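Local coordinates for protein lysine/ornithine decarboxylase (Vibrio vulnificus, PDB 2PLJ) that probably decarboxylates lysine and ornithine to cadaverine and putrescine, as a pyridoxal-phosphate enzyme built from a beta/alpha barrel and a second beta-barrel domain, at residues K158-R163 against W204-K209; R337-T342 against I381-G386. All coordinates share one frame; numbering follows the deposited sequence.

Contact 1: residues K158-R163 against W204-K209; sequences KFKAYR and WNIRIK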
loop_
_atom_site.group_PDB
_atom_site.type_symbol
_atom_site.label_atom_id
_atom_site.label_comp_id
_atom_site.label_asym_id
_atom_site.label_seq_id
_atom_site.Cartn_x
_atom_site.Cartn_y
_atom_site.Cartn_z
ATOM N N LYS A 158 -29.392 -7.103 -9.672
ATOM C CA LYS A 158 -29.162 -5.685 -9.389
ATOM C C LYS A 158 -29.576 -4.778 -10.550
ATOM O O LYS A 158 -29.733 -3.565 -10.359
ATOM C CB LYS A 158 -27.683 -5.429 -9.045
ATOM C CG LYS A 158 -27.231 -6.251 -7.868
ATOM C CD LYS A 158 -25.832 -5.813 -7.426
ATOM C CE LYS A 158 -25.353 -6.705 -6.276
ATOM N NZ LYS A 158 -23.876 -6.528 -6.074
ATOM N N PHE A 159 -29.690 -5.360 -11.747
ATOM C CA PHE A 159 -29.998 -4.593 -12.965
ATOM C C PHE A 159 -31.472 -4.574 -13.374
ATOM O O PHE A 159 -31.851 -3.911 -14.358
ATOM C CB PHE A 159 -29.104 -5.036 -14.139
ATOM C CG PHE A 159 -27.694 -4.548 -13.984
ATOM C CD1 PHE A 159 -27.389 -3.226 -14.287
ATOM C CD2 PHE A 159 -26.714 -5.382 -13.417
ATOM C CE1 PHE A 159 -26.081 -2.732 -14.088
ATOM C CE2 PHE A 159 -25.420 -4.922 -13.207
ATOM C CZ PHE A 159 -25.092 -3.594 -13.546
ATOM N N LYS A 160 -32.302 -5.293 -12.626
ATOM C CA LYS A 160 -33.749 -5.258 -12.913
ATOM C C LYS A 160 -34.269 -3.819 -12.890
ATOM O O LYS A 160 -35.040 -3.389 -13.774
ATOM C CB LYS A 160 -34.506 -6.116 -11.900
ATOM C CG LYS A 160 -34.328 -7.615 -12.110
ATOM C CD LYS A 160 -35.133 -8.350 -11.048
ATOM C CE LYS A 160 -35.258 -9.823 -11.334
ATOM N NZ LYS A 160 -36.319 -10.448 -10.460
ATOM N N ALA A 161 -33.849 -3.080 -11.867
ATOM C CA ALA A 161 -34.310 -1.713 -11.664
ATOM C C ALA A 161 -33.768 -0.772 -12.758
ATOM O O ALA A 161 -34.246 0.350 -12.903
ATOM C CB ALA A 161 -33.900 -1.237 -10.261
ATOM N N TYR A 162 -32.783 -1.250 -13.528
ATOM C CA TYR A 162 -32.102 -0.448 -14.557
ATOM C C TYR A 162 -32.236 -1.037 -15.962
ATOM O O TYR A 162 -31.482 -0.658 -16.864
ATOM C CB TYR A 162 -30.616 -0.253 -14.181
ATOM C CG TYR A 162 -30.480 0.326 -12.802
ATOM C CD1 TYR A 162 -30.095 -0.479 -11.726
ATOM C CD2 TYR A 162 -30.800 1.663 -12.556
ATOM C CE1 TYR A 162 -30.003 0.050 -10.417
ATOM C CE2 TYR A 162 -30.700 2.208 -11.267
ATOM C CZ TYR A 162 -30.317 1.397 -10.206
ATOM O OH TYR A 162 -30.266 1.946 -8.952
ATOM N N ARG A 163 -33.209 -1.935 -16.144
ATOM C CA ARG A 163 -33.272 -2.737 -17.372
ATOM C C ARG A 163 -33.446 -1.915 -18.652
ATOM O O ARG A 163 -33.058 -2.350 -19.733
ATOM C CB ARG A 163 -34.385 -3.771 -17.288
ATOM C CG ARG A 163 -35.759 -3.148 -17.135
ATOM C CD ARG A 163 -36.849 -4.136 -17.515
ATOM N NE ARG A 163 -36.697 -5.403 -16.799
ATOM C CZ ARG A 163 -37.184 -5.641 -15.583
ATOM N NH1 ARG A 163 -37.864 -4.694 -14.933
ATOM N NH2 ARG A 163 -37.006 -6.835 -15.021
ATOM N N TRP A 204 -35.832 -11.592 -17.759
ATOM C CA TRP A 204 -35.923 -10.338 -17.005
ATOM C C TRP A 204 -35.896 -9.078 -17.879
ATOM O O TRP A 204 -35.874 -7.966 -17.358
ATOM C CB TRP A 204 -34.827 -10.275 -15.920
ATOM C CG TRP A 204 -34.975 -11.326 -14.843
ATOM C CD1 TRP A 204 -36.055 -12.162 -14.627
ATOM C CD2 TRP A 204 -34.016 -11.643 -13.831
ATOM N NE1 TRP A 204 -35.813 -12.971 -13.538
ATOM C CE2 TRP A 204 -34.572 -12.666 -13.027
ATOM C CE3 TRP A 204 -32.749 -11.135 -13.504
ATOM C CZ2 TRP A 204 -33.887 -13.209 -11.922
ATOM C CZ3 TRP A 204 -32.062 -11.679 -12.412
ATOM C CH2 TRP A 204 -32.639 -12.708 -11.631
ATOM N N ASN A 205 -35.940 -9.260 -19.200
ATOM C CA ASN A 205 -35.812 -8.161 -20.172
ATOM C C ASN A 205 -34.598 -7.246 -19.933
ATOM O O ASN A 205 -34.713 -6.016 -19.958
ATOM C CB ASN A 205 -37.107 -7.346 -20.258
ATOM C CG ASN A 205 -38.267 -8.170 -20.720
ATOM O OD1 ASN A 205 -38.149 -8.937 -21.683
ATOM N ND2 ASN A 205 -39.407 -8.024 -20.052
ATOM N N ILE A 206 -33.449 -7.873 -19.702
ATOM C CA ILE A 206 -32.170 -7.152 -19.512
ATOM C C ILE A 206 -31.299 -7.479 -20.713
ATOM O O ILE A 206 -31.098 -8.649 -21.020
ATOM C CB ILE A 206 -31.453 -7.547 -18.195
ATOM C CG1 ILE A 206 -32.331 -7.191 -16.980
ATOM C CG2 ILE A 206 -30.001 -6.929 -18.148
ATOM C CD1 ILE A 206 -31.860 -7.844 -15.650
ATOM N N ARG A 207 -30.814 -6.440 -21.399
ATOM C CA ARG A 207 -30.016 -6.606 -22.612
ATOM C C ARG A 207 -28.616 -7.128 -22.295
ATOM O O ARG A 207 -27.932 -6.599 -21.407
ATOM C CB ARG A 207 -29.906 -5.272 -23.358
ATOM C CG ARG A 207 -28.917 -5.297 -24.539
ATOM C CD ARG A 207 -28.992 -4.045 -25.424
ATOM N NE ARG A 207 -27.807 -3.951 -26.284
ATOM C CZ ARG A 207 -27.643 -4.640 -27.416
ATOM N NH1 ARG A 207 -28.599 -5.463 -27.844
ATOM N NH2 ARG A 207 -26.524 -4.505 -28.121
ATOM N N ILE A 208 -28.205 -8.146 -23.043
ATOM C CA ILE A 208 -26.822 -8.631 -22.979
ATOM C C ILE A 208 -26.071 -8.115 -24.215
ATOM O O ILE A 208 -26.439 -8.448 -25.365
ATOM C CB ILE A 208 -26.752 -10.185 -22.895
ATOM C CG1 ILE A 208 -27.499 -10.729 -21.650
ATOM C CG2 ILE A 208 -25.283 -10.655 -22.939
ATOM C CD1 ILE A 208 -27.056 -10.142 -20.305
ATOM N N LYS A 209 -25.038 -7.310 -23.969
ATOM C CA LYS A 209 -24.156 -6.765 -25.005
ATOM C C LYS A 209 -23.242 -7.870 -25.548
ATOM O O LYS A 209 -23.003 -7.950 -26.743
ATOM C CB LYS A 209 -23.299 -5.632 -24.437
ATOM C CG LYS A 209 -22.491 -4.906 -25.501
ATOM C CD LYS A 209 -21.695 -3.741 -24.914
ATOM C CE LYS A 209 -20.932 -2.990 -26.016
ATOM N NZ LYS A 209 -21.882 -2.172 -26.840
HETATM O O HOH W 1 -31.067 -3.995 -20.204
HETATM O O HOH W 2 -34.199 -4.189 -22.137
#

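Contact 2: residues R337-T342 against I381-G386; sequences RYPLTT and IGRTMG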
loop_
_atom_site.group_PDB
_atom_site.type_symbol
_atom_site.label_atom_id
_atom_site.label_comp_id
_atom_site.label_asym_id
_atom_site.label_seq_id
_atom_site.Cartn_x
_atom_site.Cartn_y
_atom_site.Cartn_z
ATOM N N ARG A 337 9.385 -6.561 -10.301
ATOM C CA ARG A 337 10.830 -6.340 -10.243
ATOM C C ARG A 337 11.156 -5.349 -11.362
ATOM O O ARG A 337 10.854 -5.611 -12.543
ATOM C CB ARG A 337 11.623 -7.639 -10.438
ATOM C CG ARG A 337 13.096 -7.423 -10.185
ATOM C CD ARG A 337 13.926 -8.677 -10.442
ATOM N NE ARG A 337 15.333 -8.416 -10.150
ATOM C CZ ARG A 337 16.061 -9.092 -9.254
ATOM N NH1 ARG A 337 15.532 -10.106 -8.561
ATOM N NH2 ARG A 337 17.338 -8.770 -9.060
ATOM N N TYR A 338 11.743 -4.212 -10.986
ATOM C CA TYR A 338 12.014 -3.147 -11.954
ATOM C C TYR A 338 13.504 -3.027 -12.220
ATOM O O TYR A 338 14.298 -3.141 -11.272
ATOM C CB TYR A 338 11.478 -1.771 -11.478
ATOM C CG TYR A 338 10.062 -1.853 -10.941
ATOM C CD1 TYR A 338 8.967 -1.802 -11.813
ATOM C CD2 TYR A 338 9.832 -2.010 -9.559
ATOM C CE1 TYR A 338 7.660 -1.936 -11.338
ATOM C CE2 TYR A 338 8.522 -2.127 -9.054
ATOM C CZ TYR A 338 7.451 -2.081 -9.962
ATOM O OH TYR A 338 6.186 -2.164 -9.457
ATOM N N PRO A 339 13.877 -2.707 -13.475
ATOM C CA PRO A 339 15.300 -2.375 -13.728
ATOM C C PRO A 339 15.643 -1.126 -12.918
ATOM O O PRO A 339 14.863 -0.192 -12.880
ATOM C CB PRO A 339 15.357 -2.075 -15.234
ATOM C CG PRO A 339 14.017 -2.546 -15.810
ATOM C CD PRO A 339 13.029 -2.536 -14.675
ATOM N N LEU A 340 16.799 -1.144 -12.273
ATOM C CA LEU A 340 17.292 -0.025 -11.454
ATOM C C LEU A 340 18.675 0.387 -11.942
ATOM O O LEU A 340 19.495 -0.462 -12.311
ATOM C CB LEU A 340 17.360 -0.424 -9.976
ATOM C CG LEU A 340 16.049 -0.835 -9.274
ATOM C CD1 LEU A 340 16.348 -1.449 -7.902
ATOM C CD2 LEU A 340 15.080 0.332 -9.176
ATOM N N THR A 341 18.930 1.690 -11.936
ATOM C CA THR A 341 20.245 2.185 -12.298
ATOM C C THR A 341 20.584 3.415 -11.459
ATOM O O THR A 341 19.777 3.860 -10.617
ATOM C CB THR A 341 20.358 2.414 -13.854
ATOM O OG1 THR A 341 21.728 2.600 -14.232
ATOM C CG2 THR A 341 19.498 3.586 -14.330
ATOM N N THR A 342 21.788 3.937 -11.659
ATOM C CA THR A 342 22.211 5.150 -10.977
ATOM C C THR A 342 22.784 6.069 -12.033
ATOM O O THR A 342 23.217 5.602 -13.091
ATOM C CB THR A 342 23.297 4.832 -9.912
ATOM O OG1 THR A 342 24.357 4.084 -10.525
ATOM C CG2 THR A 342 22.683 4.016 -8.790
ATOM N N ILE A 381 17.438 5.385 -10.125
ATOM C CA ILE A 381 16.433 5.543 -11.189
ATOM C C ILE A 381 15.789 4.184 -11.405
ATOM O O ILE A 381 16.497 3.175 -11.484
ATOM C CB ILE A 381 17.113 6.013 -12.522
ATOM C CG1 ILE A 381 18.040 7.250 -12.346
ATOM C CG2 ILE A 381 16.095 6.182 -13.654
ATOM C CD1 ILE A 381 17.464 8.409 -11.518
ATOM N N GLY A 382 14.467 4.154 -11.498
ATOM C CA GLY A 382 13.726 2.928 -11.807
ATOM C C GLY A 382 13.031 3.054 -13.158
ATOM O O GLY A 382 12.480 4.123 -13.481
ATOM N N ARG A 383 13.080 1.993 -13.965
ATOM C CA ARG A 383 12.410 2.015 -15.272
ATOM C C ARG A 383 11.131 1.183 -15.253
ATOM O O ARG A 383 10.985 0.270 -14.421
ATOM C CB ARG A 383 13.297 1.465 -16.410
ATOM C CG ARG A 383 14.804 1.752 -16.332
ATOM C CD ARG A 383 15.139 3.216 -16.476
ATOM N NE ARG A 383 14.794 3.800 -17.775
ATOM C CZ ARG A 383 15.628 3.910 -18.816
ATOM N NH1 ARG A 383 16.863 3.418 -18.764
ATOM N NH2 ARG A 383 15.201 4.485 -19.939
ATOM N N THR A 384 10.271 1.438 -16.250
ATOM C CA THR A 384 9.006 0.709 -16.387
ATOM C C THR A 384 8.192 0.880 -15.082
ATOM O O THR A 384 7.580 -0.064 -14.555
ATOM C CB THR A 384 9.211 -0.809 -16.709
ATOM O OG1 THR A 384 10.412 -0.988 -17.486
ATOM C CG2 THR A 384 7.999 -1.365 -17.475
ATOM N N MET A 385 8.191 2.116 -14.585
ATOM C CA MET A 385 7.561 2.450 -13.302
ATOM C C MET A 385 6.138 3.034 -13.402
ATOM O O MET A 385 5.641 3.680 -12.462
ATOM C CB MET A 385 8.483 3.372 -12.474
ATOM C CG MET A 385 9.739 2.687 -11.952
ATOM S SD MET A 385 9.307 1.501 -10.651
ATOM C CE MET A 385 8.872 2.600 -9.320
ATOM N N GLY A 386 5.463 2.776 -14.534
ATOM C CA GLY A 386 4.192 3.461 -14.787
ATOM C C GLY A 386 2.954 2.777 -14.216
ATOM O O GLY A 386 1.958 3.450 -13.910
#

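Contact 1: residues K158-R163 against W204-K209
Arg163 reaches across to the end of helix 191-203 and takes hold of a single backbone oxygen, that of Trp204. Its CB starts against the Ile206 side chain, 4.0 Å from CG1, with the carbonyl oxygen of Asn205 also close by. CG, set between the backbone N and the carbonyl carbon (chi1 62°), and CD then run past that same Asn205 oxygen, and a bend at chi3 turns the guanidinium side-on to Trp204. NE donates to Trp204 O at 2.7 Å and NH2 to the same Trp204 O at 2.8 Å, with the acceptor close to the guanidinium plane. Because one oxygen takes both, the bonds are bent, with N-H...O angles of 147° and 139°.

Lys160 lies over the indole. Its extended chain lays CE over one face of Trp204, 3.4 Å from the six-membered ring centroid, a CH-pi contact, while NZ makes a cation-pi contact with the five-membered ring. Deeper in, Ile206 CD1 packs on Phe159 CB at 4.2 Å. Two waters join Arg163 O to Arg207 N and to Asn205 O. Asn205, with positive phi, is the C-prime residue of the Schellman motif ending helix 191-203; the arginine grips the carbonyl beside it, just before strand 207-212 of the parallel beta/alpha barrel.

Contact 2: residues R337-T342 against I381-G386
The Tyr338 ring carries the sulfur of Met385 on one face: SD sits 3.5 Å from the ring centroid, 15° off the normal and shifted somewhat toward the rim, a Met-aromatic contact in which the thioether runs at roughly a right angle to the tyrosine. Bends at chi2 and chi3 (-70° and -72°) bring SD over the ring. The carbonyl oxygens of Arg383 and Thr384 approach the tyrosine obliquely, Thr384 O lying 3.5 Å from Tyr338 CD1.

Next along, the Pro339 ring packs across the aliphatic start of Arg383, where Pro339 CB lies 4.0 Å from Arg383 CG, and Pro339 O accepts from Arg383 N at 3.0 Å. From there the backbones pair as antiparallel strands. Leu340 and Gly382 form a non-hydrogen-bonded pair; Gly382 has no side chain, and Leu340 CD2 comes to 3.9 Å from Gly382 CA. Thr341 and Ile381 form the hydrogen-bonded pair, N to O both ways, and their side chains run alongside each other, Thr341 CG2 3.9 Å from Ile381 CB.

Strand 340-342 thus pairs with strand 379-382, which in turn pairs with strand 300-312 in the mixed sheet. Ile381 rests on Thr301 and Val303 of that strand, Met385 touches its Ser302, and the Leu340 side chain touches Ile369 of strand 369-372.

How the contacts relate
Both contacts are partly buried, but they lie on opposite sides of the chain's centre, about 46 Å apart between their centres. Contact 1 lies farther out, where a loop meets the turn leading from a helix end into a strand of the parallel barrel; charged side chains, an indole face and bridging waters do most of the work. Contact 2 lies nearer the middle, in the mixed sheet, and relies on strand pairing backed by apolar and sulfur-aromatic packing. There the Tyr338 side chain is about 8 Å from a bound putrescine adduct of the cofactor. The two follow one another along the chain.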